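Side-chain contacts in uncharacterized protein McrA (Streptomyces coelicolor, PDB 5ZMO), which recognises phosphorothioated DNA through its sulfur-binding domain, the part in this chain, one piece of a longer type IV restriction endonuclease that probably cuts with an HNH nuclease domain: residues 76-81 / 87-92; 93-98 / 110-115; 48-53 / 104-109. All coordinates share one frame; numbering follows the deposited sequence. Where two conformers were deposited one is given.

Contact 1 (76-81 / 87-92); sequences YPFWAL and WCVEQA. With nucleotides of chain B.
Phe78 and Trp87 both carry CG anti to the backbone N (chi1 -173° and -161°), and these turns, one from the helix and the other from the loop just ahead of strand 88-89, bring their rings together in a T-shaped, edge-to-face stack. The setting is helix 70-83 of the sulfur-binding domain, which packs on strand 88-89 and the residues that flank it; that strand is an outer one of the small antiparallel sheet with 115-117 and 47-49. In the stack the indole presents its edge: NE1 sits 4.2 Å above one face of the Phe78 ring, displaced toward the rim, and the planes meet at 73°. The benzo side follows along, with Trp87 CZ2 4.1 Å from Phe78 CD1. At the root of the indole, Trp87 CB comes to 3.4 Å from Leu81 CB. Were a leucine to stand in for Trp87, Phe78 would probably lose the aromatic edge on that face and be freer to turn, with a gap between the helix and the strand.

Val89, the next residue to face the helix, sets CG2 3.4 Å from the carbonyl oxygen of Phe78. Farther out, the Trp79 indole is touched at its edge, Ala92 CB lying 4.1 Å from CZ3. Another side of helix segment 76-81 faces the DNA. Tyr76, Pro77 and Ala80 pack on a modified group of the bound ligand, probably the phosphorothioated nucleotide, while Tyr76 OH accepts a hydrogen bond of 3.2 Å from N4 of DC5 of chain B.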
loop_
_atom_site.group_PDB
_atom_site.type_symbol
_atom_site.label_atom_id
_atom_site.label_comp_id
_atom_site.label_asym_id
_atom_site.label_seq_id
_atom_site.Cartn_x
_atom_site.Cartn_y
_atom_site.Cartn_z
ATOM N N TYR A 76 -3.867 2.083 -8.831
ATOM C CA TYR A 76 -4.274 0.655 -8.967
ATOM C C TYR A 76 -4.403 -0.055 -7.587
ATOM O O TYR A 76 -5.485 -0.494 -7.264
ATOM C CB TYR A 76 -3.374 -0.091 -9.890
ATOM C CG TYR A 76 -3.597 0.309 -11.350
ATOM C CD1 TYR A 76 -4.802 0.038 -11.979
ATOM C CD2 TYR A 76 -2.591 0.925 -12.072
ATOM C CE1 TYR A 76 -4.989 0.362 -13.290
ATOM C CE2 TYR A 76 -2.799 1.369 -13.363
ATOM C CZ TYR A 76 -3.989 1.056 -13.979
ATOM O OH TYR A 76 -4.210 1.412 -15.297
ATOM N N PRO A 77 -3.354 -0.024 -6.747
ATOM C CA PRO A 77 -3.445 -0.686 -5.398
ATOM C C PRO A 77 -4.316 0.106 -4.426
ATOM O O PRO A 77 -4.890 -0.481 -3.525
ATOM C CB PRO A 77 -1.986 -0.754 -4.917
ATOM C CG PRO A 77 -1.322 0.368 -5.669
ATOM C CD PRO A 77 -1.981 0.411 -7.056
ATOM N N PHE A 78 -4.404 1.420 -4.607
ATOM C CA PHE A 78 -5.227 2.299 -3.762
ATOM C C PHE A 78 -6.657 1.836 -3.731
ATOM O O PHE A 78 -7.337 1.980 -2.724
ATOM C CB PHE A 78 -5.113 3.728 -4.235
ATOM C CG PHE A 78 -5.761 4.727 -3.354
ATOM C CD1 PHE A 78 -5.073 5.237 -2.258
ATOM C CD2 PHE A 78 -7.052 5.157 -3.605
ATOM C CE1 PHE A 78 -5.665 6.207 -1.460
ATOM C CE2 PHE A 78 -7.648 6.092 -2.815
ATOM C CZ PHE A 78 -6.950 6.616 -1.704
ATOM N N TRP A 79 -7.098 1.278 -4.845
ATOM C CA TRP A 79 -8.409 0.617 -4.930
ATOM C C TRP A 79 -8.425 -0.871 -4.765
ATOM O O TRP A 79 -9.241 -1.408 -4.005
ATOM C CB TRP A 79 -8.995 0.946 -6.324
ATOM C CG TRP A 79 -10.456 0.482 -6.496
ATOM C CD1 TRP A 79 -10.881 -0.531 -7.320
ATOM C CD2 TRP A 79 -11.622 1.085 -5.971
ATOM N NE1 TRP A 79 -12.236 -0.660 -7.228
ATOM C CE2 TRP A 79 -12.733 0.342 -6.467
ATOM C CE3 TRP A 79 -11.859 2.145 -5.118
ATOM C CZ2 TRP A 79 -14.024 0.636 -6.119
ATOM C CZ3 TRP A 79 -13.175 2.443 -4.777
ATOM C CH2 TRP A 79 -14.222 1.689 -5.283
ATOM N N ALA A 80 -7.477 -1.569 -5.373
ATOM C CA ALA A 80 -7.459 -3.032 -5.408
ATOM C C ALA A 80 -7.230 -3.681 -4.075
ATOM O O ALA A 80 -7.708 -4.774 -3.845
ATOM C CB ALA A 80 -6.442 -3.546 -6.375
ATOM N N LEU A 81 -6.479 -3.032 -3.189
ATOM C CA LEU A 81 -6.338 -3.562 -1.840
ATOM C C LEU A 81 -7.666 -3.719 -1.022
ATOM O O LEU A 81 -7.742 -4.519 -0.048
ATOM C CB LEU A 81 -5.360 -2.700 -1.061
ATOM C CG LEU A 81 -3.861 -2.964 -0.913
ATOM C CD1 LEU A 81 -3.299 -4.342 -1.213
ATOM C CD2 LEU A 81 -2.953 -1.820 -1.119
ATOM N N TRP A 87 -7.702 -2.909 3.126
ATOM C CA TRP A 87 -7.775 -1.490 2.835
ATOM C C TRP A 87 -9.193 -0.953 2.856
ATOM O O TRP A 87 -10.111 -1.694 2.535
ATOM C CB TRP A 87 -7.097 -1.240 1.501
ATOM C CG TRP A 87 -6.644 0.110 1.155
ATOM C CD1 TRP A 87 -7.189 0.912 0.172
ATOM C CD2 TRP A 87 -5.508 0.821 1.637
ATOM N NE1 TRP A 87 -6.498 2.061 0.053
ATOM C CE2 TRP A 87 -5.421 2.026 0.899
ATOM C CE3 TRP A 87 -4.512 0.547 2.602
ATOM C CZ2 TRP A 87 -4.437 2.979 1.120
ATOM C CZ3 TRP A 87 -3.507 1.466 2.786
ATOM C CH2 TRP A 87 -3.461 2.685 2.033
ATOM N N CYS A 88 -9.326 0.317 3.225
ATOM C CA CYS A 88 -10.647 0.995 3.303
ATOM C C CYS A 88 -10.556 2.278 2.507
ATOM O O CYS A 88 -9.625 3.039 2.696
ATOM C CB CYS A 88 -10.948 1.421 4.745
ATOM S SG CYS A 88 -10.890 0.037 5.874
ATOM N N VAL A 89 -11.532 2.543 1.655
ATOM C CA VAL A 89 -11.616 3.793 0.920
ATOM C C VAL A 89 -12.945 4.463 1.317
ATOM O O VAL A 89 -13.981 3.917 1.097
ATOM C CB VAL A 89 -11.545 3.563 -0.619
ATOM C CG1 VAL A 89 -11.746 4.864 -1.354
ATOM C CG2 VAL A 89 -10.195 2.965 -1.077
ATOM N N GLU A 90 -12.894 5.610 1.948
ATOM C CA GLU A 90 -14.106 6.370 2.316
ATOM C C GLU A 90 -14.701 7.001 1.041
ATOM O O GLU A 90 -13.980 7.254 0.066
ATOM C CB GLU A 90 -13.799 7.522 3.260
ATOM C CG GLU A 90 -13.272 7.194 4.615
ATOM C CD GLU A 90 -13.404 8.409 5.565
ATOM O OE1 GLU A 90 -13.859 8.213 6.716
ATOM O OE2 GLU A 90 -13.098 9.571 5.161
ATOM N N GLN A 91 -16.015 7.241 1.046
ATOM C CA GLN A 91 -16.688 7.931 -0.087
ATOM C C GLN A 91 -16.577 7.131 -1.352
ATOM O O GLN A 91 -16.606 7.736 -2.453
ATOM C CB GLN A 91 -16.146 9.353 -0.310
ATOM C CG GLN A 91 -16.113 10.273 0.908
ATOM C CD GLN A 91 -15.714 11.707 0.548
ATOM O OE1 GLN A 91 -16.553 12.505 0.115
ATOM N NE2 GLN A 91 -14.441 12.033 0.667
ATOM N N ALA A 92 -16.476 5.801 -1.240
ATOM C CA ALA A 92 -16.249 4.949 -2.417
ATOM C C ALA A 92 -17.415 5.039 -3.397
ATOM O O ALA A 92 -17.237 4.965 -4.613
ATOM C CB ALA A 92 -16.039 3.529 -2.020
ATOM P P DC B 5 1.605 -2.549 -15.474
ATOM O OP1 DC B 5 2.932 -3.193 -15.452
ATOM O OP2 DC B 5 1.371 -1.110 -15.356
ATOM O "O5'" DC B 5 0.853 -2.984 -16.813
ATOM C "C5'" DC B 5 0.894 -4.344 -17.227
ATOM C "C4'" DC B 5 0.440 -4.432 -18.664
ATOM O "O4'" DC B 5 -0.975 -4.187 -18.798
ATOM C "C3'" DC B 5 1.124 -3.469 -19.632
ATOM O "O3'" DC B 5 1.291 -4.217 -20.861
ATOM C "C2'" DC B 5 0.089 -2.361 -19.809
ATOM C "C1'" DC B 5 -1.244 -3.092 -19.689
ATOM N N1 DC B 5 -2.396 -2.334 -19.142
ATOM C C2 DC B 5 -3.630 -2.353 -19.781
ATOM O O2 DC B 5 -3.730 -2.894 -20.902
ATOM N N3 DC B 5 -4.678 -1.701 -19.220
ATOM C C4 DC B 5 -4.514 -1.047 -18.068
ATOM N N4 DC B 5 -5.576 -0.439 -17.541
ATOM C C5 DC B 5 -3.274 -1.047 -17.376
ATOM C C6 DC B 5 -2.248 -1.676 -17.949
#

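Contact 2 (93-98 / 110-115); sequences EELTLT and NAVDPS. With nucleotides of chain C.
Leu95 pushes one methyl, CD2, into the side of Val112, and this is where the contact is tight: CD2 lies 3.8 Å from Val112 CB and 4.0 Å from Val112 CG2. Val112 holds CG1 anti to its backbone N (chi1 170°), which spreads its two methyls around the incoming leucine tip rather than aiming one straight at it. The same CD2 also reaches Pro114, 4.2 Å from CG. The other leucine branch, CD1, turns to Trp79 of helix 70-83, and Leu95 is buried.

What is being joined here is the end of helix 106-112 and the loop that leads into the two-stranded antiparallel hairpin 97-98/103-104. Asp113 leaves the helix with a positive phi of 50°, turning the chain into Pro114 and on to strand 115-117; its OD2 is hydrogen-bonded to Ser51 OG.

Toward solvent the contact is looser. Glu94 offers Val112 CG2 its carbonyl O at 3.9 Å and its CB at 4.3 Å, but the rest of the side chain leads away and the residue is exposed. No hydrogen bond crosses between the segments. At the far end of 93-98, Thr98 takes no part in the packing and serves the DNA instead: OG1 donates to OP2 of DG3 of chain C at 2.8 Å.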
loop_
_atom_site.group_PDB
_atom_site.type_symbol
_atom_site.label_atom_id
_atom_site.label_comp_id
_atom_site.label_asym_id
_atom_site.label_seq_id
_atom_site.Cartn_x
_atom_site.Cartn_y
_atom_site.Cartn_z
ATOM N N GLU A 93 -18.599 5.237 -2.850
ATOM C CA GLU A 93 -19.819 5.261 -3.648
ATOM C C GLU A 93 -19.959 6.602 -4.405
ATOM O O GLU A 93 -20.744 6.670 -5.337
ATOM C CB GLU A 93 -21.064 4.867 -2.778
ATOM C CG GLU A 93 -21.466 3.356 -2.792
ATOM C CD GLU A 93 -20.383 2.318 -2.364
ATOM O OE1 GLU A 93 -19.992 2.242 -1.169
ATOM O OE2 GLU A 93 -19.947 1.501 -3.223
ATOM N N GLU A 94 -19.158 7.620 -4.061
ATOM C CA GLU A 94 -19.066 8.908 -4.736
ATOM C C GLU A 94 -18.208 8.907 -6.001
ATOM O O GLU A 94 -18.282 9.842 -6.792
ATOM C CB GLU A 94 -18.605 10.004 -3.789
ATOM C CG GLU A 94 -19.513 10.197 -2.546
ATOM C CD GLU A 94 -21.031 10.228 -2.866
ATOM O OE1 GLU A 94 -21.836 9.559 -2.154
ATOM O OE2 GLU A 94 -21.419 10.908 -3.858
ATOM N N LEU A 95 -17.389 7.888 -6.173
ATOM C CA LEU A 95 -16.419 7.825 -7.257
ATOM C C LEU A 95 -17.135 7.380 -8.536
ATOM O O LEU A 95 -18.153 6.669 -8.489
ATOM C CB LEU A 95 -15.230 6.894 -6.881
ATOM C CG LEU A 95 -14.407 7.318 -5.627
ATOM C CD1 LEU A 95 -13.432 6.244 -5.179
ATOM C CD2 LEU A 95 -13.636 8.585 -5.897
ATOM N N THR A 96 -16.590 7.750 -9.678
ATOM C CA THR A 96 -17.040 7.205 -10.957
ATOM C C THR A 96 -16.170 6.015 -11.375
ATOM O O THR A 96 -14.942 6.152 -11.450
ATOM C CB THR A 96 -17.016 8.338 -12.014
ATOM O OG1 THR A 96 -17.887 9.362 -11.530
ATOM C CG2 THR A 96 -17.512 7.817 -13.409
ATOM N N LEU A 97 -16.769 4.848 -11.662
ATOM C CA LEU A 97 -15.985 3.704 -12.055
ATOM C C LEU A 97 -15.853 3.625 -13.563
ATOM O O LEU A 97 -16.729 4.079 -14.290
ATOM C CB LEU A 97 -16.627 2.409 -11.576
ATOM C CG LEU A 97 -16.865 2.272 -10.081
ATOM C CD1 LEU A 97 -17.455 0.916 -9.767
ATOM C CD2 LEU A 97 -15.567 2.475 -9.341
ATOM N N THR A 98 -14.788 3.008 -14.015
ATOM C CA THR A 98 -14.574 2.717 -15.432
ATOM C C THR A 98 -14.157 1.276 -15.641
ATOM O O THR A 98 -13.899 0.542 -14.689
ATOM C CB THR A 98 -13.574 3.726 -16.041
ATOM O OG1 THR A 98 -13.441 3.517 -17.472
ATOM C CG2 THR A 98 -12.201 3.657 -15.359
ATOM N N ASN A 110 -9.250 12.343 -8.100
ATOM C CA ASN A 110 -8.710 13.678 -7.857
ATOM C C ASN A 110 -9.810 14.605 -7.340
ATOM O O ASN A 110 -9.589 15.389 -6.416
ATOM C CB ASN A 110 -8.012 14.245 -9.130
ATOM C CG ASN A 110 -6.576 13.674 -9.355
ATOM O OD1 ASN A 110 -5.889 13.136 -8.459
ATOM N ND2 ASN A 110 -6.111 13.820 -10.565
ATOM N N ALA A 111 -10.985 14.522 -7.942
ATOM C CA ALA A 111 -12.122 15.414 -7.565
ATOM C C ALA A 111 -12.689 15.148 -6.187
ATOM O O ALA A 111 -12.858 16.061 -5.423
ATOM C CB ALA A 111 -13.239 15.324 -8.604
ATOM N N VAL A 112 -12.932 13.899 -5.842
ATOM C CA VAL A 112 -13.549 13.519 -4.579
ATOM C C VAL A 112 -12.476 13.578 -3.480
ATOM O O VAL A 112 -12.756 13.960 -2.344
ATOM C CB VAL A 112 -14.185 12.133 -4.683
ATOM C CG1 VAL A 112 -14.607 11.631 -3.305
ATOM C CG2 VAL A 112 -15.378 12.183 -5.651
ATOM N N ASP A 113 -11.233 13.204 -3.846
ATOM C CA ASP A 113 -10.091 13.119 -2.923
ATOM C C ASP A 113 -10.451 12.317 -1.685
ATOM O O ASP A 113 -10.351 12.856 -0.556
ATOM C CB ASP A 113 -9.561 14.493 -2.532
ATOM C CG ASP A 113 -8.144 14.449 -2.035
ATOM O OD1 ASP A 113 -7.534 13.360 -2.140
ATOM O OD2 ASP A 113 -7.599 15.484 -1.579
ATOM N N PRO A 114 -10.928 11.081 -1.870
ATOM C CA PRO A 114 -11.323 10.222 -0.744
ATOM C C PRO A 114 -10.191 9.874 0.166
ATOM O O PRO A 114 -9.049 9.726 -0.304
ATOM C CB PRO A 114 -11.780 8.956 -1.403
ATOM C CG PRO A 114 -10.951 8.882 -2.624
ATOM C CD PRO A 114 -10.892 10.293 -3.111
ATOM N N SER A 115 -10.495 9.760 1.461
ATOM C CA SER A 115 -9.498 9.244 2.381
ATOM C C SER A 115 -9.470 7.716 2.398
ATOM O O SER A 115 -10.431 7.045 2.088
ATOM C CB SER A 115 -9.655 9.873 3.761
ATOM O OG SER A 115 -9.145 11.184 3.727
ATOM P P DG C 3 -14.831 5.868 -19.902
ATOM O OP1 DG C 3 -15.974 6.357 -20.708
ATOM O OP2 DG C 3 -14.997 5.574 -18.448
ATOM O "O5'" DG C 3 -14.373 4.490 -20.572
ATOM C "C5'" DG C 3 -14.324 4.327 -22.018
ATOM C "C4'" DG C 3 -13.632 3.039 -22.395
ATOM O "O4'" DG C 3 -12.221 3.156 -22.084
ATOM C "C3'" DG C 3 -14.135 1.790 -21.657
ATOM O "O3'" DG C 3 -14.135 0.693 -22.560
ATOM C "C2'" DG C 3 -13.082 1.581 -20.590
ATOM C "C1'" DG C 3 -11.842 1.996 -21.347
ATOM N N9 DG C 3 -10.681 2.328 -20.522
ATOM C C8 DG C 3 -10.647 2.899 -19.273
ATOM N N7 DG C 3 -9.436 3.044 -18.807
ATOM C C5 DG C 3 -8.624 2.530 -19.806
ATOM C C6 DG C 3 -7.217 2.412 -19.874
ATOM O O6 DG C 3 -6.376 2.731 -19.030
ATOM N N1 DG C 3 -6.814 1.816 -21.062
ATOM C C2 DG C 3 -7.654 1.459 -22.092
ATOM N N2 DG C 3 -7.084 0.882 -23.147
ATOM N N3 DG C 3 -8.968 1.556 -22.039
ATOM C C4 DG C 3 -9.381 2.096 -20.876
#

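Contact 3 (48-53 / 104-109); sequences QPWSTT and PTLESL. With nucleotides of chain C.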
loop_
_atom_site.group_PDB
_atom_site.type_symbol
_atom_site.label_atom_id
_atom_site.label_comp_id
_atom_site.label_asym_id
_atom_site.label_seq_id
_atom_site.Cartn_x
_atom_site.Cartn_y
_atom_site.Cartn_z
ATOM N N GLN A 48 -5.893 8.602 5.166
ATOM C CA GLN A 48 -5.175 9.722 4.594
ATOM C C GLN A 48 -5.744 9.996 3.243
ATOM O O GLN A 48 -6.085 9.061 2.549
ATOM C CB GLN A 48 -3.687 9.382 4.492
ATOM C CG GLN A 48 -3.053 9.158 5.873
ATOM C CD GLN A 48 -1.553 9.391 5.895
ATOM O OE1 GLN A 48 -1.096 10.539 5.846
ATOM N NE2 GLN A 48 -0.775 8.305 6.028
ATOM N N PRO A 49 -5.846 11.272 2.867
ATOM C CA PRO A 49 -6.413 11.552 1.527
ATOM C C PRO A 49 -5.636 10.918 0.324
ATOM O O PRO A 49 -4.412 10.761 0.360
ATOM C CB PRO A 49 -6.354 13.072 1.428
ATOM C CG PRO A 49 -6.116 13.618 2.837
ATOM C CD PRO A 49 -5.419 12.510 3.566
ATOM N N TRP A 50 -6.378 10.567 -0.737
ATOM C CA TRP A 50 -5.731 10.224 -2.000
ATOM C C TRP A 50 -4.574 11.147 -2.399
ATOM O O TRP A 50 -3.491 10.658 -2.776
ATOM C CB TRP A 50 -6.755 10.156 -3.124
ATOM C CG TRP A 50 -6.245 10.282 -4.466
ATOM C CD1 TRP A 50 -6.406 11.350 -5.344
ATOM C CD2 TRP A 50 -5.370 9.353 -5.148
ATOM N NE1 TRP A 50 -5.744 11.111 -6.499
ATOM C CE2 TRP A 50 -5.130 9.879 -6.432
ATOM C CE3 TRP A 50 -4.861 8.089 -4.820
ATOM C CZ2 TRP A 50 -4.339 9.224 -7.373
ATOM C CZ3 TRP A 50 -4.008 7.432 -5.770
ATOM C CH2 TRP A 50 -3.774 8.013 -7.027
ATOM N N SER A 51 -4.791 12.460 -2.358
ATOM C CA SER A 51 -3.781 13.396 -2.779
ATOM C C SER A 51 -2.482 13.261 -1.953
ATOM O O SER A 51 -1.352 13.193 -2.519
ATOM C CB SER A 51 -4.362 14.816 -2.768
ATOM O OG SER A 51 -4.749 15.160 -1.430
ATOM N N THR A 52 -2.610 13.100 -0.632
ATOM C CA THR A 52 -1.423 12.952 0.200
ATOM C C THR A 52 -0.728 11.622 -0.096
ATOM O O THR A 52 0.480 11.556 -0.156
ATOM C CB THR A 52 -1.829 12.884 1.670
ATOM O OG1 THR A 52 -2.627 14.028 1.930
ATOM C CG2 THR A 52 -0.603 12.838 2.555
ATOM N N THR A 53 -1.531 10.609 -0.353
ATOM C CA THR A 53 -1.024 9.242 -0.478
ATOM C C THR A 53 -0.312 9.173 -1.840
ATOM O O THR A 53 0.783 8.638 -1.929
ATOM C CB THR A 53 -2.155 8.191 -0.411
ATOM O OG1 THR A 53 -2.799 8.283 0.862
ATOM C CG2 THR A 53 -1.617 6.787 -0.619
ATOM N N PRO A 104 -12.043 3.211 -10.052
ATOM C CA PRO A 104 -12.401 4.564 -10.208
ATOM C C PRO A 104 -11.516 5.282 -11.229
ATOM O O PRO A 104 -10.330 4.951 -11.440
ATOM C CB PRO A 104 -12.144 5.165 -8.814
ATOM C CG PRO A 104 -11.069 4.304 -8.223
ATOM C CD PRO A 104 -11.297 2.956 -8.785
ATOM N N THR A 105 -12.111 6.263 -11.881
ATOM C CA THR A 105 -11.322 7.106 -12.806
ATOM C C THR A 105 -10.361 7.920 -11.964
ATOM O O THR A 105 -10.685 8.326 -10.837
ATOM C CB THR A 105 -12.167 8.105 -13.605
ATOM O OG1 THR A 105 -12.890 8.935 -12.683
ATOM C CG2 THR A 105 -13.187 7.392 -14.525
ATOM N N LEU A 106 -9.188 8.198 -12.549
ATOM C CA LEU A 106 -8.266 9.137 -11.923
ATOM C C LEU A 106 -8.940 10.499 -11.729
ATOM O O LEU A 106 -8.702 11.183 -10.724
ATOM C CB LEU A 106 -6.982 9.297 -12.734
ATOM C CG LEU A 106 -5.909 10.202 -12.134
ATOM C CD1 LEU A 106 -5.525 9.650 -10.783
ATOM C CD2 LEU A 106 -4.625 10.161 -12.936
ATOM N N GLU A 107 -9.793 10.899 -12.683
ATOM C CA GLU A 107 -10.469 12.203 -12.547
ATOM C C GLU A 107 -11.363 12.289 -11.276
ATOM O O GLU A 107 -11.366 13.321 -10.555
ATOM C CB GLU A 107 -11.294 12.494 -13.781
ATOM C CG GLU A 107 -12.244 13.688 -13.654
ATOM C CD GLU A 107 -13.292 13.667 -14.739
ATOM O OE1 GLU A 107 -14.444 13.241 -14.461
ATOM O OE2 GLU A 107 -12.945 14.036 -15.880
ATOM N N SER A 108 -12.095 11.201 -10.999
ATOM C CA SER A 108 -12.991 11.135 -9.824
ATOM C C SER A 108 -12.211 10.961 -8.538
ATOM O O SER A 108 -12.636 11.485 -7.515
ATOM C CB SER A 108 -14.105 10.082 -9.946
ATOM O OG SER A 108 -13.715 8.689 -9.786
ATOM N N LEU A 109 -11.076 10.252 -8.577
ATOM C CA LEU A 109 -10.157 10.221 -7.380
ATOM C C LEU A 109 -9.658 11.600 -7.060
ATOM O O LEU A 109 -9.594 12.017 -5.871
ATOM C CB LEU A 109 -8.934 9.276 -7.586
ATOM C CG LEU A 109 -9.028 7.796 -7.450
ATOM C CD1 LEU A 109 -7.713 7.157 -7.850
ATOM C CD2 LEU A 109 -9.400 7.404 -6.024
ATOM P P DC C 2 -9.280 8.263 -16.188
ATOM O OP1 DC C 2 -9.402 9.629 -15.574
ATOM O OP2 DC C 2 -8.976 7.156 -15.302
ATOM O "O5'" DC C 2 -10.452 7.858 -17.220
ATOM C "C5'" DC C 2 -10.987 8.799 -18.214
ATOM C "C4'" DC C 2 -11.710 8.167 -19.396
ATOM O "O4'" DC C 2 -10.831 7.837 -20.508
ATOM C "C3'" DC C 2 -12.548 6.913 -19.173
ATOM O "O3'" DC C 2 -13.663 6.888 -20.073
ATOM C "C2'" DC C 2 -11.650 5.793 -19.667
ATOM C "C1'" DC C 2 -10.872 6.427 -20.809
ATOM N N1 DC C 2 -9.470 5.970 -20.894
ATOM C C2 DC C 2 -8.966 5.343 -22.050
ATOM O O2 DC C 2 -9.748 5.056 -22.984
ATOM N N3 DC C 2 -7.646 5.034 -22.104
ATOM C C4 DC C 2 -6.836 5.376 -21.090
ATOM N N4 DC C 2 -5.547 5.054 -21.170
ATOM C C5 DC C 2 -7.326 6.010 -19.915
ATOM C C6 DC C 2 -8.629 6.298 -19.865
#
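Leu109 stands a methyl almost squarely on the indole of Trp50: CD1 is 3.9 Å from the centroid of the six-membered ring and just 7° off its normal, a nearly ideal CH-pi contact. Its CB covers the pyrrole end of the same face, 3.8 Å from Trp50 NE1, while the Leu109 carbonyl O approaches Trp50 CD1 to 3.3 Å. Leu106, one turn earlier, adds its CD1 at 3.6 Å from Trp50 CZ2. Both leucine side chains run roughly at right angles to that of the tryptophan. The indole N-H, buried though it is, has a mate in Asn110 OD1, a hydrogen bond that helps hold the ring in this orientation, and Phe78 meets Trp50 in a further edge-to-face pair.

The arrangement is a helix-on-helix join: the first turn of helix 50-63, which follows directly on strand 47-49, packs on helix 106-112. Thr105 is the N-cap of the latter. Its OG1 sits between the backbone N and the carbonyl carbon (chi1 57°), where it can accept from Ser108 N at 2.9 Å.

On the side away from Trp50, the start of this helix holds a DNA phosphate through backbone N-H groups, at a helix N-terminus that would be expected to favour the negative charge. Leu106 N donates to OP2 of DC2 of chain C at 3.0 Å, nearly straight at 162°, and Glu107 N to OP1 of the same nucleotide at 3.2 Å.

In the fold
The three contacts lie close together on one side of the domain, their centres about 10 Å (1 and 2), 9 Å (1 and 3) and 7 Å (2 and 3) apart. Contact 1 falls inside the chain loop that contact 3 closes and ends just before contact 2 opens, whereas contacts 2 and 3 interleave and share helix 106-112. Phe78 packs on Leu109 and Trp79 on Pro104, while backbone bonds pair Glu90 with Ser115 and Trp50 with Pro114. Contacts 1 and 3 each include part of an outer strand of the same sheet (88-89 and 47-49), with 115-117 between them. Each contact also includes a residue bonded to DNA, which places this packing near the recognition surface.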